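Local coordinates for protein alginate lyase, family PL7 (Zobellia galactanivorans, PDB 3ZPY) that cleaves alginate as a family PL7 lyase, probably by beta-elimination, the chain being the catalytic domain of a longer marine bacterial enzyme, at residues Ser46-Asn49 and Tyr50-Asp54; Lys158-Tyr162 and Val163-Gln167; Leu195-Gly199 and Ser200-Arg204. One frame throughout, in Å; residues are numbered along the deposited sequence. Where two conformers were deposited one is given.

Contact 1: residues Ser46-Asn49 and Tyr50-Asp54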
loop_
_atom_site.group_PDB
_atom_site.type_symbol
_atom_site.label_atom_id
_atom_site.label_comp_id
_atom_site.label_asym_id
_atom_site.label_seq_id
_atom_site.Cartn_x
_atom_site.Cartn_y
_atom_site.Cartn_z
ATOM N N SER A 46 -8.028 -8.455 -14.530
ATOM C CA SER A 46 -8.926 -8.612 -13.400
ATOM C C SER A 46 -8.784 -10.062 -12.958
ATOM O O SER A 46 -8.843 -10.963 -13.798
ATOM C CB SER A 46 -10.380 -8.276 -13.815
ATOM O OG SER A 46 -11.253 -8.347 -12.708
ATOM N N ASP A 47 -8.774 -10.243 -11.624
ATOM C CA ASP A 47 -8.761 -11.567 -11.094
ATOM C C ASP A 47 -9.501 -11.455 -9.765
ATOM O O ASP A 47 -9.045 -10.768 -8.863
ATOM C CB ASP A 47 -7.322 -12.059 -10.874
ATOM C CG ASP A 47 -7.223 -13.449 -10.307
ATOM O OD1 ASP A 47 -8.191 -14.007 -9.719
ATOM O OD2 ASP A 47 -6.137 -14.039 -10.424
ATOM N N ASP A 48 -10.616 -12.147 -9.627
ATOM C CA ASP A 48 -11.382 -12.028 -8.388
ATOM C C ASP A 48 -10.691 -12.501 -7.173
ATOM O O ASP A 48 -11.126 -12.156 -6.077
ATOM C CB ASP A 48 -12.678 -12.877 -8.537
ATOM C CG ASP A 48 -13.698 -12.245 -9.452
ATOM O OD1 ASP A 48 -13.408 -11.101 -9.995
ATOM O OD2 ASP A 48 -14.783 -12.899 -9.696
ATOM N N ASN A 49 -9.550 -13.204 -7.326
ATOM C CA ASN A 49 -8.854 -13.615 -6.126
ATOM C C ASN A 49 -8.001 -12.442 -5.548
ATOM O O ASN A 49 -7.614 -12.468 -4.386
ATOM C CB ASN A 49 -7.904 -14.752 -6.399
ATOM C CG ASN A 49 -8.614 -16.110 -6.558
ATOM O OD1 ASN A 49 -8.313 -16.854 -7.492
ATOM N ND2 ASN A 49 -9.648 -16.320 -5.787
ATOM N N TYR A 50 -7.631 -11.473 -6.417
ATOM C CA TYR A 50 -6.581 -10.466 -6.086
ATOM C C TYR A 50 -6.911 -9.007 -6.353
ATOM O O TYR A 50 -6.535 -8.126 -5.581
ATOM C CB TYR A 50 -5.282 -10.753 -6.872
ATOM C CG TYR A 50 -4.706 -12.131 -6.598
ATOM C CD1 TYR A 50 -4.439 -12.577 -5.269
ATOM C CD2 TYR A 50 -4.513 -13.029 -7.647
ATOM C CE1 TYR A 50 -3.957 -13.852 -5.086
ATOM C CE2 TYR A 50 -4.020 -14.311 -7.465
ATOM C CZ TYR A 50 -3.756 -14.737 -6.175
ATOM O OH TYR A 50 -3.236 -15.995 -5.967
ATOM N N PHE A 51 -7.495 -8.752 -7.516
ATOM C CA PHE A 51 -7.516 -7.408 -8.080
ATOM C C PHE A 51 -8.722 -7.338 -8.980
ATOM O O PHE A 51 -8.703 -7.911 -10.096
ATOM C CB PHE A 51 -6.193 -7.148 -8.885
ATOM C CG PHE A 51 -6.123 -5.738 -9.475
ATOM C CD1 PHE A 51 -5.758 -4.641 -8.681
ATOM C CD2 PHE A 51 -6.392 -5.536 -10.816
ATOM C CE1 PHE A 51 -5.667 -3.375 -9.235
ATOM C CE2 PHE A 51 -6.273 -4.285 -11.360
ATOM C CZ PHE A 51 -5.915 -3.215 -10.597
ATOM N N TYR A 52 -9.772 -6.600 -8.520
ATOM C CA TYR A 52 -11.044 -6.663 -9.210
ATOM C C TYR A 52 -11.833 -5.429 -8.910
ATOM O O TYR A 52 -11.485 -4.641 -8.058
ATOM C CB TYR A 52 -11.802 -7.984 -8.896
ATOM C CG TYR A 52 -12.169 -8.177 -7.443
ATOM C CD1 TYR A 52 -13.380 -7.660 -6.985
ATOM C CD2 TYR A 52 -11.302 -8.796 -6.539
ATOM C CE1 TYR A 52 -13.762 -7.810 -5.648
ATOM C CE2 TYR A 52 -11.627 -8.911 -5.160
ATOM C CZ TYR A 52 -12.893 -8.419 -4.778
ATOM O OH TYR A 52 -13.258 -8.511 -3.477
ATOM N N THR A 53 -12.967 -5.322 -9.589
ATOM C CA THR A 53 -13.832 -4.122 -9.364
ATOM C C THR A 53 -15.310 -4.477 -9.298
ATOM O O THR A 53 -15.725 -5.486 -9.927
ATOM C CB THR A 53 -13.573 -3.005 -10.430
ATOM O OG1 THR A 53 -14.304 -1.842 -10.071
ATOM C CG2 THR A 53 -13.937 -3.475 -11.830
ATOM N N ASP A 54 -16.105 -3.613 -8.629
ATOM C CA ASP A 54 -17.573 -3.669 -8.740
ATOM C C ASP A 54 -18.120 -2.478 -9.424
ATOM O O ASP A 54 -19.332 -2.284 -9.391
ATOM C CB ASP A 54 -18.194 -3.826 -7.315
ATOM C CG ASP A 54 -17.867 -2.610 -6.405
ATOM O OD1 ASP A 54 -17.210 -1.653 -6.922
ATOM O OD2 ASP A 54 -18.238 -2.653 -5.218
HETATM O O HOH W 1 -13.452 -7.009 -11.924
#
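D47 and Y50 lie side by side and point the same way where a tight turn, opened by an Asx turn at D47 and closed by a classic beta bulge, leads into strand 51-53, an outermost strand, within this chain, of one of the two sheets of the PL7 beta-jelly-roll sandwich. The carboxylate plane of D47 stands 70° from the Y50 ring, and D47 OD2 reaches Y50 CD2 at 3.4 Å. D47 CG is anti to its own N (chi1 180°); this carries the carboxylate alongside the Y50 ring and within reach of N49, and D47 OD1 accepts from N49 N at 2.9 Å, met from above the carboxylate plane. That bond makes the Asx turn and fixes the rotation of the carboxylate. N49 in turn lays its CB over the centre of the Y50 ring, 3.9 Å from the centroid, a CH-pi contact close to the ring normal. The far end of the ring is tied down as well: Y50 OH is hydrogen-bonded to G22 O, and P24 and L66 touch the side chain.

D48 and Y52 cross at about a right angle. Y52 CG sits between the backbone N and the carbonyl carbon (chi1 62°), which turns the ring back toward D48: D48 OD1 meets Y52 CB at 3.7 Å, and D48 O comes obliquely to Y52 CD2 at 3.4 Å. Y59 stacks on the same tyrosine.

The bulge pairs both Y50 and F51 with D47. D47 O accepts from F51 N, nearly straight on, and from Y50 N, which stands above the carbonyl plane, while D47 N gives a bond to F51 O. Past the bulge, a water joins the two segments, bound to S46 OG at 2.7 Å and accepting from T53 N at 2.9 Å.

Contact 2: residues Lys158-Tyr162 and Val163-Gln167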
loop_
_atom_site.group_PDB
_atom_site.type_symbol
_atom_site.label_atom_id
_atom_site.label_comp_id
_atom_site.label_asym_id
_atom_site.label_seq_id
_atom_site.Cartn_x
_atom_site.Cartn_y
_atom_site.Cartn_z
ATOM N N LYS A 158 -2.075 3.091 12.212
ATOM C CA LYS A 158 -0.657 2.916 12.673
ATOM C C LYS A 158 0.230 3.469 11.582
ATOM O O LYS A 158 0.098 3.070 10.423
ATOM C CB LYS A 158 -0.362 1.454 12.972
ATOM C CG LYS A 158 1.025 1.249 13.461
ATOM C CD LYS A 158 1.165 -0.162 14.052
ATOM C CE LYS A 158 2.574 -0.331 14.650
ATOM N NZ LYS A 158 2.672 -1.703 15.304
ATOM N N ILE A 159 1.153 4.371 11.994
ATOM C CA ILE A 159 2.080 4.995 11.055
ATOM C C ILE A 159 3.452 4.396 11.277
ATOM O O ILE A 159 4.037 4.593 12.353
ATOM C CB ILE A 159 2.093 6.488 11.269
ATOM C CG1 ILE A 159 0.624 7.092 11.113
ATOM C CG2 ILE A 159 3.052 7.124 10.247
ATOM C CD1 ILE A 159 0.009 6.857 9.790
ATOM N N SER A 160 3.908 3.672 10.261
ATOM C CA SER A 160 5.219 2.973 10.382
ATOM C C SER A 160 6.096 3.439 9.204
ATOM O O SER A 160 5.793 4.431 8.573
ATOM C CB SER A 160 4.958 1.463 10.363
ATOM O OG SER A 160 4.264 1.040 11.524
ATOM N N GLY A 161 7.191 2.721 8.915
ATOM C CA GLY A 161 8.191 3.221 8.009
ATOM C C GLY A 161 9.209 4.112 8.673
ATOM O O GLY A 161 9.071 4.396 9.869
ATOM N N TYR A 162 10.164 4.637 7.876
ATOM C CA TYR A 162 11.357 5.323 8.424
ATOM C C TYR A 162 10.974 6.525 9.319
ATOM O O TYR A 162 11.489 6.700 10.407
ATOM C CB TYR A 162 12.215 5.803 7.268
ATOM C CG TYR A 162 13.465 6.413 7.688
ATOM C CD1 TYR A 162 13.506 7.657 8.368
ATOM C CD2 TYR A 162 14.642 5.679 7.564
ATOM C CE1 TYR A 162 14.705 8.191 8.804
ATOM C CE2 TYR A 162 15.870 6.202 8.002
ATOM C CZ TYR A 162 15.888 7.488 8.629
ATOM O OH TYR A 162 17.045 8.028 9.130
ATOM N N VAL A 163 9.935 7.251 8.879
ATOM C CA VAL A 163 9.641 8.533 9.483
ATOM C C VAL A 163 9.209 8.388 10.975
ATOM O O VAL A 163 9.436 9.296 11.752
ATOM C CB VAL A 163 8.543 9.314 8.673
ATOM C CG1 VAL A 163 7.171 8.646 8.786
ATOM C CG2 VAL A 163 8.560 10.794 9.077
ATOM N N THR A 164 8.689 7.224 11.351
ATOM C CA THR A 164 8.396 6.923 12.767
ATOM C C THR A 164 9.411 5.911 13.293
ATOM O O THR A 164 9.975 6.129 14.379
ATOM C CB THR A 164 6.949 6.500 13.011
ATOM O OG1 THR A 164 6.677 5.369 12.208
ATOM C CG2 THR A 164 5.985 7.624 12.797
ATOM N N GLU A 165 9.563 4.780 12.601
ATOM C CA GLU A 165 10.419 3.723 13.194
ATOM C C GLU A 165 11.849 4.126 13.512
ATOM O O GLU A 165 12.448 3.540 14.414
ATOM C CB GLU A 165 10.379 2.511 12.266
ATOM C CG GLU A 165 9.042 1.837 12.113
ATOM C CD GLU A 165 9.180 0.718 11.105
ATOM O OE1 GLU A 165 10.258 0.067 10.938
ATOM O OE2 GLU A 165 8.199 0.385 10.507
ATOM N N GLU A 166 12.450 4.996 12.700
ATOM C CA GLU A 166 13.836 5.396 12.862
ATOM C C GLU A 166 13.905 6.757 13.555
ATOM O O GLU A 166 14.958 7.331 13.750
ATOM C CB GLU A 166 14.550 5.400 11.494
ATOM C CG GLU A 166 14.785 4.016 10.884
ATOM C CD GLU A 166 15.973 3.309 11.466
ATOM O OE1 GLU A 166 16.591 3.875 12.364
ATOM O OE2 GLU A 166 16.281 2.204 10.997
ATOM N N GLN A 167 12.733 7.225 14.039
ATOM C CA GLN A 167 12.593 8.573 14.648
ATOM C C GLN A 167 11.623 8.534 15.830
ATOM O O GLN A 167 10.600 9.231 15.898
ATOM C CB GLN A 167 12.195 9.630 13.586
ATOM C CG GLN A 167 13.011 9.585 12.304
ATOM C CD GLN A 167 12.728 10.809 11.483
ATOM O OE1 GLN A 167 11.530 11.193 11.277
ATOM N NE2 GLN A 167 13.774 11.469 11.000
HETATM O O HOH W 2 5.903 -0.532 12.901
#
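Y162 and E166, one helical turn apart, meet with the aliphatic part of E166 over the tyrosine ring. E166 CB lies over the centre of the Y162 ring, 3.7 Å from the centroid and 6° off its normal, a CH-pi contact. E166 CG follows over the same face, 3.7 Å from Y162 CD2. The bend of E166 at chi2 (-80°) turns its carboxylate to within 29° of the ring plane. The backbone ties the same two residues, E166 N donating to Y162 O.

V163, next to Y162, turns its side chain away from the preceding segment and packs on V140 and K205. G161, whose backbone angles leave no room for a CB beside S160 O, is the N-cap of the short helix 162-165. Its O accepts from E165 N at 2.8 Å and, from above the carbonyl plane, from T164 N. E165 reaches back over this end with its chain extended beyond CG, and OE2 takes G161 N at 3.0 Å; the same oxygen makes a salt bridge to R141, so the carboxylate joins the helix start to a neighbouring strand. T164 OG1 donates to I159 O at 2.8 Å.

After G161 the helix continues from strand 154-160, which runs between strands 138-146 and 171-177, while I159, V163 and T164 face strand 200-206 of the other sheet.

Contact 3: residues Leu195-Gly199 and Ser200-Arg204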
loop_
_atom_site.group_PDB
_atom_site.type_symbol
_atom_site.label_atom_id
_atom_site.label_comp_id
_atom_site.label_asym_id
_atom_site.label_seq_id
_atom_site.Cartn_x
_atom_site.Cartn_y
_atom_site.Cartn_z
ATOM N N LEU A 195 -0.132 12.820 6.840
ATOM C CA LEU A 195 -1.436 12.231 6.439
ATOM C C LEU A 195 -2.549 13.038 6.949
ATOM O O LEU A 195 -2.637 13.314 8.134
ATOM C CB LEU A 195 -1.524 10.789 7.001
ATOM C CG LEU A 195 -2.792 9.993 6.654
ATOM C CD1 LEU A 195 -2.912 9.623 5.178
ATOM C CD2 LEU A 195 -2.839 8.741 7.516
ATOM N N PHE A 196 -3.503 13.323 6.036
ATOM C CA PHE A 196 -4.813 13.851 6.375
ATOM C C PHE A 196 -5.835 12.719 6.164
ATOM O O PHE A 196 -5.763 11.934 5.194
ATOM C CB PHE A 196 -5.229 15.029 5.449
ATOM C CG PHE A 196 -4.329 16.271 5.542
ATOM C CD1 PHE A 196 -3.097 16.333 4.836
ATOM C CD2 PHE A 196 -4.792 17.422 6.130
ATOM C CE1 PHE A 196 -2.266 17.462 4.989
ATOM C CE2 PHE A 196 -4.004 18.543 6.278
ATOM C CZ PHE A 196 -2.774 18.564 5.674
ATOM N N MET A 197 -6.877 12.675 7.038
ATOM C CA MET A 197 -7.943 11.690 6.934
ATOM C C MET A 197 -9.215 12.494 7.075
ATOM O O MET A 197 -9.377 13.184 8.098
ATOM C CB MET A 197 -7.848 10.654 8.059
ATOM C CG MET A 197 -6.684 9.679 7.949
ATOM S SD MET A 197 -6.679 8.689 6.405
ATOM C CE MET A 197 -7.381 7.107 6.930
ATOM N N ASN A 198 -10.099 12.414 6.049
ATOM C CA ASN A 198 -11.334 13.186 6.073
ATOM C C ASN A 198 -11.122 14.643 6.398
ATOM O O ASN A 198 -11.939 15.246 7.094
ATOM C CB ASN A 198 -12.398 12.568 6.995
ATOM C CG ASN A 198 -12.874 11.236 6.468
ATOM O OD1 ASN A 198 -12.689 10.957 5.310
ATOM N ND2 ASN A 198 -13.437 10.399 7.344
ATOM N N GLY A 199 -9.990 15.157 5.888
ATOM C CA GLY A 199 -9.672 16.602 6.012
ATOM C C GLY A 199 -8.904 17.042 7.258
ATOM O O GLY A 199 -8.545 18.222 7.391
ATOM N N SER A 200 -8.688 16.128 8.192
ATOM C CA SER A 200 -7.946 16.467 9.394
ATOM C C SER A 200 -6.484 15.944 9.274
ATOM O O SER A 200 -6.276 14.797 8.902
ATOM C CB SER A 200 -8.607 15.726 10.613
ATOM O OG SER A 200 -9.912 16.193 10.994
ATOM N N SER A 201 -5.549 16.807 9.620
ATOM C CA SER A 201 -4.155 16.280 9.742
ATOM C C SER A 201 -4.078 15.378 10.962
ATOM O O SER A 201 -4.219 15.831 12.113
ATOM C CB SER A 201 -3.171 17.410 9.875
ATOM O OG SER A 201 -1.889 16.899 10.126
ATOM N N VAL A 202 -3.795 14.107 10.673
ATOM C CA VAL A 202 -3.713 13.137 11.794
ATOM C C VAL A 202 -2.281 12.700 12.167
ATOM O O VAL A 202 -2.033 12.157 13.231
ATOM C CB VAL A 202 -4.607 11.895 11.554
ATOM C CG1 VAL A 202 -6.054 12.331 11.334
ATOM C CG2 VAL A 202 -4.159 11.140 10.321
ATOM N N PHE A 203 -1.362 13.031 11.276
ATOM C CA PHE A 203 0.090 12.678 11.498
ATOM C C PHE A 203 0.909 13.633 10.648
ATOM O O PHE A 203 0.653 13.722 9.444
ATOM C CB PHE A 203 0.372 11.239 11.027
ATOM C CG PHE A 203 1.826 10.934 11.125
ATOM C CD1 PHE A 203 2.411 10.627 12.305
ATOM C CD2 PHE A 203 2.599 11.061 9.972
ATOM C CE1 PHE A 203 3.810 10.425 12.386
ATOM C CE2 PHE A 203 3.961 10.838 10.024
ATOM C CZ PHE A 203 4.564 10.517 11.222
ATOM N N ARG A 204 1.923 14.237 11.232
ATOM C CA ARG A 204 2.807 15.079 10.450
ATOM C C ARG A 204 4.163 15.046 11.150
ATOM O O ARG A 204 4.223 15.364 12.370
ATOM C CB ARG A 204 2.256 16.525 10.410
ATOM C CG ARG A 204 3.227 17.503 9.785
ATOM C CD ARG A 204 2.617 18.894 9.643
ATOM N NE ARG A 204 3.648 19.927 9.502
ATOM C CZ ARG A 204 4.196 20.294 8.334
ATOM N NH1 ARG A 204 3.733 19.770 7.195
ATOM N NH2 ARG A 204 5.111 21.262 8.325
HETATM O O HOH W 3 -11.952 16.920 9.368
#
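V202 CG2 fits between L195 and M197 on the buried side of the hairpin, 3.9 Å from L195 CD2 and 3.8 Å from M197 CG in one of the two conformers of that methionine. Set between the V202 backbone N and carbonyl carbon, this methyl, V202 CG2, also comes within 3.4 Å of L195 O, and V202 CG1 leans on M197 CB. L195 and V202 both rest on L157 of strand 154-160, and Y176 adds to the cover of V202. A little farther along, L195 and F203 face each other through their CB atoms, and the F203 ring leads away toward I159.

The two segments form a beta hairpin whose strands, 192-197 and 200-206, join through a type I' turn from M197 to S200. A classic beta bulge sets V202 and F203 opposite L195. L195 O accepts from V202 N at 2.9 Å, nearly head-on, and more weakly from F203 N; L195 N returns a bond to F203 O, in the carbonyl plane. Nearer the turn, M197 N donates to S200 O, and S200 N reaches M197 O from above the carbonyl plane. N198 and G199 occupy the two corners with the positive phi values, 49° and 89°, that this turn requires.

On the other side of the sheet F196 and S201 form a non-hydrogen-bonded pair. The F196 ring lies against S201, its CE2 3.9 Å from S201 CB, and F196 CA makes a CA-H...O contact of 3.1 Å to S200 O. K185 makes a cation-pi contact with this ring. S201 OG is hydrogen-bonded to E194, whose carboxylate also makes a salt bridge with R204. At the turn, a water donates to N198 O at 2.8 Å and bonds S200 OG at 2.7 Å.

Contacts 1 and 3 belong to the same seven-stranded sheet and include its two outermost strands, 51-53 and 200-206, with centres about 29 Å apart; each carries a classic bulge. Contact 2 lies on the other sheet, across the chain's centre from contact 1. Contacts 2 and 3 touch where F203 packs on I159, V163 and T164, joining the two sheets through apolar groups. Contact 2 is the most buried, at five of nine touching residues; contact 3 has more exposed than buried residues, contact 1 equal numbers. Contact 1 relies on carboxylate and tyrosine groups round a turn, contact 2 on helix-start capping, and contact 3 on aliphatic packing inside with F196, serines and water outside.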